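Local coordinates for protein halotolerant alpha-type carbonic anhydrase (dCA II) (Dunaliella salina, PDB 1Y7W) that catalyses the reversible hydration of carbon dioxide to bicarbonate, as a zinc-dependent carbonic anhydrase that tolerates high salt, at residues A[279-283]-A[284-288]; A[18-22]-A[23-27]; A[54-58]-A[59-63]. All blocks are in the same frame, centred on the assembly; numbering follows the deposited sequence. Where two conformers were deposited one is given.

Contact 1: residues A[279-283]-A[284-288]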
ATOM      1  N   GLN A 279     -12.428   8.357  -4.509  1.00 18.58           N
ATOM      2  CA  GLN A 279     -13.001   8.368  -5.854  1.00 19.83           C
ATOM      3  C   GLN A 279     -14.390   7.807  -5.886  1.00 19.97           C
ATOM      4  O   GLN A 279     -14.784   7.067  -5.006  1.00 19.83           O
ATOM      5  CB  GLN A 279     -12.093   7.521  -6.769  1.00 18.05           C
ATOM      6  CG  GLN A 279     -10.624   7.998  -6.812  1.00 16.26           C
ATOM      7  CD  GLN A 279     -10.453   9.291  -7.582  1.00 19.96           C
ATOM      8  OE1 GLN A 279     -10.921   9.433  -8.724  1.00 19.21           O
ATOM      9  NE2 GLN A 279      -9.812  10.270  -6.950  1.00 17.41           N
ATOM     10  N   ASP A 280     -15.122   8.152  -6.938  1.00 21.13           N
ATOM     11  CA  ASP A 280     -16.463   7.678  -7.127  1.00 22.37           C
ATOM     12  C   ASP A 280     -16.515   6.162  -7.318  1.00 22.72           C
ATOM     13  O   ASP A 280     -15.822   5.659  -8.166  1.00 21.61           O
ATOM     14  CB  ASP A 280     -17.069   8.340  -8.337  1.00 25.52           C
ATOM     15  CG  ASP A 280     -18.517   7.916  -8.545  1.00 31.98           C
ATOM     16  OD1 ASP A 280     -19.405   8.206  -7.713  1.00 35.63           O
ATOM     17  OD2 ASP A 280     -18.761   7.250  -9.541  1.00 36.31           O
ATOM     18  N   LEU A 281     -17.329   5.460  -6.524  1.00 21.24           N
ATOM     19  CA  LEU A 281     -17.463   3.994  -6.624  1.00 22.82           C
ATOM     20  C   LEU A 281     -18.064   3.609  -7.978  1.00 23.79           C
ATOM     21  O   LEU A 281     -17.780   2.553  -8.554  1.00 23.59           O
ATOM     22  CB  LEU A 281     -18.368   3.486  -5.499  1.00 23.73           C
ATOM     23  CG  LEU A 281     -18.450   1.963  -5.355  1.00 23.23           C
ATOM     24  CD1 LEU A 281     -17.018   1.432  -5.107  1.00 24.93           C
ATOM     25  CD2 LEU A 281     -19.373   1.584  -4.211  1.00 26.51           C
ATOM     26  N   GLY A 282     -18.920   4.478  -8.498  1.00 22.65           N
ATOM     27  CA  GLY A 282     -19.489   4.212  -9.811  1.00 24.19           C
ATOM     28  C   GLY A 282     -20.413   3.021  -9.786  1.00 24.00           C
ATOM     29  O   GLY A 282     -21.275   2.917  -8.922  1.00 26.60           O
ATOM     30  N   ASP A 283     -20.237   2.085 -10.712  1.00 26.18           N
ATOM     31  CA  ASP A 283     -21.147   0.932 -10.666  1.00 27.01           C
ATOM     32  C   ASP A 283     -20.535  -0.309  -9.962  1.00 26.46           C
ATOM     33  O   ASP A 283     -21.140  -1.407  -9.958  1.00 24.56           O
ATOM     34  CB  ASP A 283     -21.647   0.597 -12.059  1.00 31.82           C
ATOM     35  CG  ASP A 283     -20.560   0.218 -12.966  1.00 35.75           C
ATOM     36  OD1 ASP A 283     -20.837  -0.171 -14.144  1.00 40.02           O
ATOM     37  OD2 ASP A 283     -19.412   0.319 -12.508  1.00 40.16           O
ATOM     38  N   ARG A 284     -19.378  -0.119  -9.327  1.00 22.60           N
ATOM     39  CA  ARG A 284     -18.725  -1.185  -8.555  1.00 21.58           C
ATOM     40  C   ARG A 284     -19.395  -1.469  -7.246  1.00 21.86           C
ATOM     41  O   ARG A 284     -20.081  -0.572  -6.682  1.00 23.28           O
ATOM     42  CB  ARG A 284     -17.296  -0.764  -8.217  1.00 19.72           C
ATOM     43  CG  ARG A 284     -16.416  -0.600  -9.419  1.00 18.64           C
ATOM     44  CD  ARG A 284     -15.002  -0.100  -9.064  1.00 18.89           C
ATOM     45  NE  ARG A 284     -15.032   1.338  -8.679  1.00 17.72           N
ATOM     46  CZ  ARG A 284     -13.980   2.023  -8.259  1.00 18.34           C
ATOM     47  NH1 ARG A 284     -12.800   1.425  -8.140  1.00 17.61           N
ATOM     48  NH2 ARG A 284     -14.083   3.327  -7.989  1.00 15.83           N
ATOM     49  N   GLU A 285     -19.225  -2.691  -6.744  1.00 19.71           N
ATOM     50  CA  GLU A 285     -19.675  -3.037  -5.386  1.00 22.72           C
ATOM     51  C   GLU A 285     -18.369  -3.365  -4.674  1.00 21.10           C
ATOM     52  O   GLU A 285     -17.336  -3.514  -5.332  1.00 20.75           O
ATOM     53  CB  GLU A 285     -20.590  -4.269  -5.321  1.00 25.28           C
ATOM     54  CG  GLU A 285     -21.927  -4.119  -6.023  1.00 31.60           C
ATOM     55  CD  GLU A 285     -22.878  -3.174  -5.317  1.00 34.28           C
ATOM     56  OE1 GLU A 285     -22.572  -2.759  -4.164  1.00 37.07           O
ATOM     57  OE2 GLU A 285     -23.947  -2.838  -5.918  1.00 37.95           O
ATOM     58  N   VAL A 286     -18.401  -3.440  -3.345  1.00 19.38           N
ATOM     59  CA  VAL A 286     -17.197  -3.758  -2.561  1.00 20.12           C
ATOM     60  C   VAL A 286     -17.649  -5.007  -1.825  1.00 21.14           C
ATOM     61  O   VAL A 286     -18.783  -5.083  -1.398  1.00 20.72           O
ATOM     62  CB  VAL A 286     -16.842  -2.595  -1.609  1.00 18.46           C
ATOM     63  CG1 VAL A 286     -15.505  -2.903  -0.842  1.00 20.40           C
ATOM     64  CG2 VAL A 286     -16.637  -1.295  -2.442  1.00 16.58           C
ATOM     65  N   TYR A 287     -16.747  -5.968  -1.643  1.00 21.19           N
ATOM     66  CA  TYR A 287     -17.116  -7.258  -1.044  1.00 21.43           C
ATOM     67  C   TYR A 287     -16.400  -7.501   0.274  1.00 22.09           C
ATOM     68  O   TYR A 287     -15.313  -6.997   0.477  1.00 22.87           O
ATOM     69  CB  TYR A 287     -16.806  -8.362  -2.091  1.00 21.74           C
ATOM     70  CG  TYR A 287     -17.416  -8.034  -3.431  1.00 20.21           C
ATOM     71  CD1 TYR A 287     -16.755  -7.208  -4.345  1.00 21.01           C
ATOM     72  CD2 TYR A 287     -18.696  -8.492  -3.757  1.00 19.10           C
ATOM     73  CE1 TYR A 287     -17.346  -6.843  -5.552  1.00 19.85           C
ATOM     74  CE2 TYR A 287     -19.303  -8.127  -4.952  1.00 20.92           C
ATOM     75  CZ  TYR A 287     -18.631  -7.317  -5.838  1.00 21.17           C
ATOM     76  OH  TYR A 287     -19.195  -7.060  -7.033  1.00 24.35           O
ATOM     77  N   LYS A 288     -17.044  -8.225   1.182  1.00 22.85           N
ATOM     78  CA  LYS A 288     -16.459  -8.538   2.476  1.00 23.12           C
ATOM     79  C   LYS A 288     -15.904  -9.958   2.519  1.00 23.76           C
ATOM     80  O   LYS A 288     -16.589 -10.921   2.183  1.00 25.17           O
ATOM     81  CB  LYS A 288     -17.486  -8.365   3.589  1.00 24.70           C
ATOM     82  CG  LYS A 288     -18.793  -9.095   3.393  1.00 28.21           C
ATOM     83  CD  LYS A 288     -19.630  -8.787   4.586  1.00 32.17           C
ATOM     84  CE  LYS A 288     -21.043  -9.309   4.474  1.00 34.96           C
ATOM     85  NZ  LYS A 288     -21.732  -8.847   5.772  1.00 38.51           N
TER
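R284 folds its guanidinium back over L281 at the close of a type II' beta turn that runs from L281 to R284, with the positive phi of this turn type falling at G282. The two side chains lie aslant, L281 CD1 over one face of the guanidinium and also 3.8 Å from R284 CB. Along its edge the same flat group meets carbonyls. R284 NE gives a nearly straight bond to L281 O (3.0 Å, 168° at the hydrogen), and R284 NH2 reaches D280 O at 2.9 Å with a more bent one; both acceptors lie close to the guanidinium plane. The bend of the arginine chain at chi3 (-73°) turns these donors back onto the carbonyls of D280, just before the turn, and L281, its first residue. One side chain thus binds two successive peptide oxygens across the turn. NH2 also serves Q51 O and NH1 serves D228 O, so the buried cation joins this loop to a second loop and to strand 224-229. Beyond the arginine, L281 CD1 continues to V286 CG2 at 3.8 Å. L281 O is gripped twice, R284 N (3.2 Å) and R284 NE arriving from opposite faces of its carbonyl plane.

Contact 2: residues A[18-22]-A[23-27]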
ATOM      1  N   ASN A  18       9.453  17.791  -5.170  1.00 59.53           N
ATOM      2  CA  ASN A  18      10.673  17.080  -5.687  1.00 59.04           C
ATOM      3  C   ASN A  18      10.662  15.522  -5.651  1.00 58.73           C
ATOM      4  O   ASN A  18      11.385  14.891  -6.437  1.00 59.63           O
ATOM      5  CB  ASN A  18      11.979  17.513  -4.946  1.00 59.38           C
ATOM      6  CG  ASN A  18      11.975  18.959  -4.412  1.00 59.21           C
ATOM      7  OD1 ASN A  18      11.263  19.288  -3.450  1.00 58.87           O
ATOM      8  ND2 ASN A  18      12.820  19.812  -5.005  1.00 59.02           N
ATOM      9  N   PRO A  19       9.886  14.881  -4.733  1.00 57.83           N
ATOM     10  CA  PRO A  19       9.854  13.400  -4.651  1.00 56.81           C
ATOM     11  C   PRO A  19       9.260  12.686  -5.870  1.00 56.06           C
ATOM     12  O   PRO A  19       9.754  11.641  -6.313  1.00 55.82           O
ATOM     13  CB  PRO A  19       8.984  13.113  -3.406  1.00 56.64           C
ATOM     14  CG  PRO A  19       8.913  14.397  -2.678  1.00 57.01           C
ATOM     15  CD  PRO A  19       8.932  15.457  -3.769  1.00 57.73           C
ATOM     16  N   ASN A  20       8.163  13.247  -6.366  1.00 55.19           N
ATOM     17  CA  ASN A  20       7.434  12.691  -7.500  1.00 54.59           C
ATOM     18  C   ASN A  20       7.776  13.557  -8.688  1.00 54.19           C
ATOM     19  O   ASN A  20       8.166  14.720  -8.537  1.00 54.23           O
ATOM     20  CB  ASN A  20       5.932  12.756  -7.233  1.00 54.78           C
ATOM     21  CG  ASN A  20       5.575  12.423  -5.772  1.00 54.70           C
ATOM     22  OD1 ASN A  20       5.637  11.262  -5.345  1.00 53.90           O
ATOM     23  ND2 ASN A  20       5.207  13.456  -5.005  1.00 54.35           N
ATOM     24  N   ASP A  21       7.600  13.030  -9.886  1.00 53.37           N
ATOM     25  CA  ASP A  21       7.992  13.866 -10.995  1.00 51.80           C
ATOM     26  C   ASP A  21       6.999  14.804 -11.644  1.00 48.20           C
ATOM     27  O   ASP A  21       7.161  16.039 -11.584  1.00 49.16           O
ATOM     28  CB  ASP A  21       8.712  13.008 -12.023  1.00 55.25           C
ATOM     29  CG  ASP A  21      10.193  12.873 -11.688  1.00 57.98           C
ATOM     30  OD1 ASP A  21      10.881  13.929 -11.694  1.00 59.31           O
ATOM     31  OD2 ASP A  21      10.662  11.737 -11.396  1.00 59.82           O
ATOM     32  N   GLY A  22       5.972  14.259 -12.260  1.00 43.95           N
ATOM     33  CA  GLY A  22       5.035  15.157 -12.911  1.00 39.07           C
ATOM     34  C   GLY A  22       3.839  15.568 -12.071  1.00 35.45           C
ATOM     35  O   GLY A  22       2.933  16.208 -12.622  1.00 35.93           O
ATOM     36  N   TYR A  23       3.848  15.278 -10.759  1.00 29.64           N
ATOM     37  CA  TYR A  23       2.684  15.593  -9.944  1.00 26.47           C
ATOM     38  C   TYR A  23       2.995  15.755  -8.450  1.00 23.24           C
ATOM     39  O   TYR A  23       4.066  15.399  -7.999  1.00 23.07           O
ATOM     40  CB  TYR A  23       1.655  14.469 -10.128  1.00 25.08           C
ATOM     41  CG  TYR A  23       2.128  13.161  -9.553  1.00 26.58           C
ATOM     42  CD1 TYR A  23       1.897  12.844  -8.216  1.00 25.94           C
ATOM     43  CD2 TYR A  23       2.887  12.256 -10.330  1.00 27.24           C
ATOM     44  CE1 TYR A  23       2.407  11.676  -7.665  1.00 27.27           C
ATOM     45  CE2 TYR A  23       3.394  11.097  -9.792  1.00 26.65           C
ATOM     46  CZ  TYR A  23       3.150  10.810  -8.454  1.00 29.20           C
ATOM     47  OH  TYR A  23       3.627   9.683  -7.870  1.00 27.28           O
ATOM     48  N   ASP A  24       2.035  16.276  -7.684  1.00 22.45           N
ATOM     49  CA  ASP A  24       2.242  16.410  -6.249  1.00 20.68           C
ATOM     50  C   ASP A  24       0.885  16.208  -5.556  1.00 18.87           C
ATOM     51  O   ASP A  24      -0.129  15.943  -6.207  1.00 17.51           O
ATOM     52  CB  ASP A  24       2.835  17.766  -5.878  1.00 21.79           C
ATOM     53  CG  ASP A  24       1.936  18.929  -6.238  1.00 24.40           C
ATOM     54  OD1 ASP A  24       0.727  18.944  -5.912  1.00 22.14           O
ATOM     55  OD2 ASP A  24       2.470  19.862  -6.869  1.00 26.17           O
ATOM     56  N   TYR A  25       0.908  16.298  -4.237  1.00 17.63           N
ATOM     57  CA  TYR A  25      -0.288  16.064  -3.436  1.00 17.45           C
ATOM     58  C   TYR A  25      -0.937  17.295  -2.884  1.00 19.58           C
ATOM     59  O   TYR A  25      -1.814  17.209  -1.991  1.00 16.46           O
ATOM     60  CB  TYR A  25       0.037  15.118  -2.279  1.00 17.15           C
ATOM     61  CG  TYR A  25       0.274  13.712  -2.769  1.00 17.78           C
ATOM     62  CD1 TYR A  25       1.560  13.277  -3.129  1.00 18.62           C
ATOM     63  CD2 TYR A  25      -0.776  12.806  -2.829  1.00 16.33           C
ATOM     64  CE1 TYR A  25       1.781  11.936  -3.521  1.00 19.35           C
ATOM     65  CE2 TYR A  25      -0.568  11.468  -3.222  1.00 18.55           C
ATOM     66  CZ  TYR A  25       0.700  11.047  -3.553  1.00 19.49           C
ATOM     67  OH  TYR A  25       0.892   9.694  -3.839  1.00 23.57           O
ATOM     68  N   MET A  26      -0.560  18.455  -3.412  0.50 18.60           N
ATOM     69  CA  MET A  26      -1.162  19.672  -2.893  0.50 21.17           C
ATOM     70  C   MET A  26      -2.683  19.667  -2.992  0.50 20.45           C
ATOM     71  O   MET A  26      -3.354  20.168  -2.102  0.50 20.35           O
ATOM     72  CB  MET A  26      -0.577  20.908  -3.576  0.50 21.97           C
ATOM     73  CG  MET A  26      -1.076  22.198  -2.946  0.50 26.94           C
ATOM     74  SD  MET A  26      -0.458  23.697  -3.734  0.50 30.32           S
ATOM     75  CE  MET A  26      -1.995  24.145  -4.786  0.50 28.17           C
ATOM     76  N   GLN A  27      -3.243  19.087  -4.055  1.00 20.31           N
ATOM     77  CA  GLN A  27      -4.683  19.041  -4.178  1.00 18.16           C
ATOM     78  C   GLN A  27      -5.186  17.622  -4.057  1.00 16.26           C
ATOM     79  O   GLN A  27      -6.299  17.323  -4.492  1.00 16.89           O
ATOM     80  CB  GLN A  27      -5.137  19.604  -5.530  1.00 18.03           C
ATOM     81  CG  GLN A  27      -4.826  21.095  -5.674  1.00 18.32           C
ATOM     82  CD  GLN A  27      -5.334  21.616  -6.977  1.00 16.16           C
ATOM     83  OE1 GLN A  27      -6.451  21.289  -7.417  1.00 19.40           O
ATOM     84  NE2 GLN A  27      -4.509  22.392  -7.635  1.00 19.33           N
TER
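N20 lays its CB over one face of the Y23 ring, and this CH-pi contact is the close-packed heart of an irregular N-terminal loop that has no helix or strand of its own. N20 CB stands 3.8 Å from the Y23 ring centroid, 20° off the normal and displaced toward the rim. The ring atoms nearest to N20 CB are Y23 CE1 at 3.7 Å and Y23 CZ at 3.6 Å. The side chains cross at about a right angle, yet the N20 amide lies only 21° from the ring plane, which lets N20 CG follow CB down onto Y23 CE1. The tyrosine ring is brought there by a chi1 of 67°, which sets Y23 CG between its own backbone N and carbonyl carbon, folding it back toward the preceding residues. Past Y23, N20 ND2 approaches the edge of the Y25 ring, 4.0 Å from Y25 CE1, in a looser meeting with the planes steeply inclined. Y25 is the buried end of the contact: its side chain lies about 7 Å from the zinc ion and touches T233. W32 meets the Y23 ring edge-to-face. The opposite extreme is D21, an exposed residue whose side chain starts away from segment 23-27. Nearby, D24 OD1 accepts from M26 N at 2.9 Å, an Asx turn that spans Y25. N20 OD1 is bound weakly to Q99 NE2; with no hydrogen bond joining the two segments, the grip of N20 on Y23 is probably mainly dispersion and CH-pi attraction.

Contact 3: residues A[54-58]-A[59-63]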
ATOM      1  N   ILE A  54     -11.163   4.585  -2.278  1.00 15.75           N
ATOM      2  CA  ILE A  54     -12.597   4.761  -2.139  1.00 15.48           C
ATOM      3  C   ILE A  54     -12.928   4.662  -0.661  1.00 17.63           C
ATOM      4  O   ILE A  54     -12.083   4.289   0.166  1.00 16.06           O
ATOM      5  CB  ILE A  54     -13.418   3.621  -2.865  1.00 16.29           C
ATOM      6  CG1 ILE A  54     -12.997   2.241  -2.330  1.00 17.02           C
ATOM      7  CG2 ILE A  54     -13.186   3.685  -4.383  1.00 15.98           C
ATOM      8  CD1 ILE A  54     -13.987   1.063  -2.735  1.00 16.28           C
ATOM      9  N   ASP A  55     -14.154   5.048  -0.320  1.00 20.36           N
ATOM     10  CA  ASP A  55     -14.623   4.839   1.038  1.00 21.10           C
ATOM     11  C   ASP A  55     -15.136   3.380   1.167  1.00 21.61           C
ATOM     12  O   ASP A  55     -15.750   2.820   0.253  1.00 22.66           O
ATOM     13  CB  ASP A  55     -15.799   5.774   1.393  1.00 22.99           C
ATOM     14  CG  ASP A  55     -16.353   5.455   2.770  1.00 25.27           C
ATOM     15  OD1 ASP A  55     -15.529   5.497   3.720  1.00 21.69           O
ATOM     16  OD2 ASP A  55     -17.567   5.125   2.904  1.00 24.65           O
ATOM     17  N   ILE A  56     -14.873   2.741   2.297  1.00 22.51           N
ATOM     18  CA  ILE A  56     -15.316   1.376   2.514  1.00 22.68           C
ATOM     19  C   ILE A  56     -16.458   1.498   3.555  1.00 24.87           C
ATOM     20  O   ILE A  56     -16.214   1.752   4.723  1.00 23.30           O
ATOM     21  CB  ILE A  56     -14.195   0.491   3.133  1.00 21.92           C
ATOM     22  CG1 ILE A  56     -12.887   0.575   2.324  1.00 23.07           C
ATOM     23  CG2 ILE A  56     -14.657  -0.983   3.202  1.00 20.16           C
ATOM     24  CD1 ILE A  56     -13.041   0.102   0.926  1.00 23.04           C
ATOM     25  N   ASN A  57     -17.689   1.322   3.094  1.00 25.70           N
ATOM     26  CA  ASN A  57     -18.860   1.407   3.953  1.00 27.60           C
ATOM     27  C   ASN A  57     -19.156  -0.028   4.329  1.00 28.04           C
ATOM     28  O   ASN A  57     -19.696  -0.807   3.530  1.00 27.17           O
ATOM     29  CB  ASN A  57     -20.012   2.028   3.155  1.00 30.09           C
ATOM     30  CG  ASN A  57     -21.250   2.213   3.981  1.00 31.40           C
ATOM     31  OD1 ASN A  57     -21.616   1.349   4.736  1.00 33.17           O
ATOM     32  ND2 ASN A  57     -21.916   3.346   3.812  1.00 35.04           N
ATOM     33  N   THR A  58     -18.816  -0.389   5.548  1.00 28.81           N
ATOM     34  CA  THR A  58     -18.995  -1.764   5.946  1.00 31.36           C
ATOM     35  C   THR A  58     -20.435  -2.276   5.941  1.00 32.86           C
ATOM     36  O   THR A  58     -20.638  -3.474   5.811  1.00 33.46           O
ATOM     37  CB  THR A  58     -18.315  -2.042   7.295  1.00 31.83           C
ATOM     38  OG1 THR A  58     -18.782  -1.111   8.273  1.00 34.67           O
ATOM     39  CG2 THR A  58     -16.819  -1.886   7.145  1.00 30.08           C
ATOM     40  N   ASN A  59     -21.427  -1.395   6.029  1.00 33.97           N
ATOM     41  CA  ASN A  59     -22.802  -1.888   5.962  1.00 36.22           C
ATOM     42  C   ASN A  59     -23.269  -2.195   4.536  1.00 34.37           C
ATOM     43  O   ASN A  59     -24.316  -2.794   4.347  1.00 33.43           O
ATOM     44  CB  ASN A  59     -23.754  -0.928   6.653  1.00 39.76           C
ATOM     45  CG  ASN A  59     -23.972  -1.328   8.081  1.00 44.38           C
ATOM     46  OD1 ASN A  59     -23.138  -1.054   8.956  1.00 45.78           O
ATOM     47  ND2 ASN A  59     -25.080  -2.050   8.331  1.00 47.26           N
ATOM     48  N   GLN A  60     -22.479  -1.780   3.539  1.00 32.28           N
ATOM     49  CA  GLN A  60     -22.784  -2.057   2.146  1.00 30.44           C
ATOM     50  C   GLN A  60     -21.933  -3.128   1.512  1.00 28.50           C
ATOM     51  O   GLN A  60     -22.039  -3.339   0.302  1.00 27.86           O
ATOM     52  CB  GLN A  60     -22.651  -0.812   1.316  1.00 31.91           C
ATOM     53  CG  GLN A  60     -23.428   0.319   1.918  1.00 36.64           C
ATOM     54  CD  GLN A  60     -24.621   0.700   1.075  1.00 40.82           C
ATOM     55  OE1 GLN A  60     -24.982   1.904   0.998  1.00 43.84           O
ATOM     56  NE2 GLN A  60     -25.271  -0.308   0.444  1.00 41.16           N
ATOM     57  N   LEU A  61     -21.114  -3.827   2.272  1.00 26.86           N
ATOM     58  CA  LEU A  61     -20.265  -4.865   1.650  1.00 26.45           C
ATOM     59  C   LEU A  61     -21.134  -6.060   1.193  1.00 26.32           C
ATOM     60  O   LEU A  61     -22.044  -6.489   1.921  1.00 26.21           O
ATOM     61  CB  LEU A  61     -19.190  -5.337   2.646  1.00 23.65           C
ATOM     62  CG  LEU A  61     -18.288  -4.182   3.124  1.00 26.13           C
ATOM     63  CD1 LEU A  61     -17.253  -4.693   4.161  1.00 24.82           C
ATOM     64  CD2 LEU A  61     -17.586  -3.580   1.914  1.00 24.13           C
ATOM     65  N   MET A  62     -20.831  -6.576   0.014  1.00 25.33           N
ATOM     66  CA  MET A  62     -21.538  -7.696  -0.574  1.00 24.32           C
ATOM     67  C   MET A  62     -20.796  -9.018  -0.303  1.00 25.44           C
ATOM     68  O   MET A  62     -19.637  -9.032   0.146  1.00 23.23           O
ATOM     69  CB  MET A  62     -21.696  -7.482  -2.081  1.00 25.07           C
ATOM     70  CG  MET A  62     -22.447  -6.210  -2.485  1.00 30.22           C
ATOM     71  SD  MET A  62     -24.233  -6.224  -1.856  1.00 35.77           S
ATOM     72  CE  MET A  62     -24.128  -5.234  -0.469  1.00 36.98           C
ATOM     73  N   GLU A  63     -21.496 -10.123  -0.554  1.00 24.62           N
ATOM     74  CA  GLU A  63     -20.944 -11.459  -0.354  1.00 24.47           C
ATOM     75  C   GLU A  63     -19.949 -11.769  -1.447  1.00 22.98           C
ATOM     76  O   GLU A  63     -20.147 -11.436  -2.579  1.00 22.21           O
ATOM     77  CB  GLU A  63     -22.069 -12.511  -0.318  1.00 26.51           C
ATOM     78  CG  GLU A  63     -23.057 -12.303   0.864  1.00 28.57           C
ATOM     79  CD  GLU A  63     -22.362 -12.224   2.231  1.00 32.93           C
ATOM     80  OE1 GLU A  63     -21.332 -12.922   2.434  1.00 32.94           O
ATOM     81  OE2 GLU A  63     -22.852 -11.467   3.128  1.00 35.97           O
TER
HETATM   82  O   HOH W   1     -21.526   1.053   7.260  1.00 46.96           O
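N57 and Q60 meet first through the backbone, Q60 N donating to N57 O at 2.9 Å, and then through side chains that cross aslant, Q60 CG packing 3.5 Å from both OD1 and CG of N57. The asparagine amide is placed for this by a CG anti to its backbone N (chi1 -177°), which also brings N57 OD1 within 3.0 Å of N59 N in a weak bond. A bound water accepts from N59 N at 2.7 Å. The torsions of T58 and N59 are those of a type I beta turn, here reversing the chain just after strand 55-56. On the inner side L61 lies alongside T58, the two pointing the same way with T58 CG2 and L61 CD1 4.1 Å apart, while L61 CD2 reaches I56 CG2, also at 4.1 Å. An alanine in place of L61 removes both methyls, which would probably leave a gap beside I56 CG2, T58 CG2 and V286, which L61 also touches. Further out, T58 OG1 is hydrogen-bonded to N141 ND2, and I56 pairs by backbone with T139 and N141 beside strand 139-140, where D55 OD1 binds T139 OG1 and G142 N.

Overall arrangement
From the N terminus, contact 2 comes first, then contact 3, then contact 1; they follow in series, none enclosing or crossing another, and each closes only a short local bend. Contact 2 folds the N-terminal loop, bringing Y25 near the zinc, its centre 27 Å from that of contact 1 and 30 Å from that of contact 3. Contact 3 includes strand 55-56, which pairs in parallel with 139-140, and the turn after it. Contact 1 leads into 287-289, an edge strand of the mixed sheet within this chain, beside 224-229. Contacts 3 and 1 meet although more than two hundred residues separate them along the chain: M62 N lies 2.9 Å from V286 O, and M62 O lies 2.9 Å from K288 N, both probable hydrogen bonds.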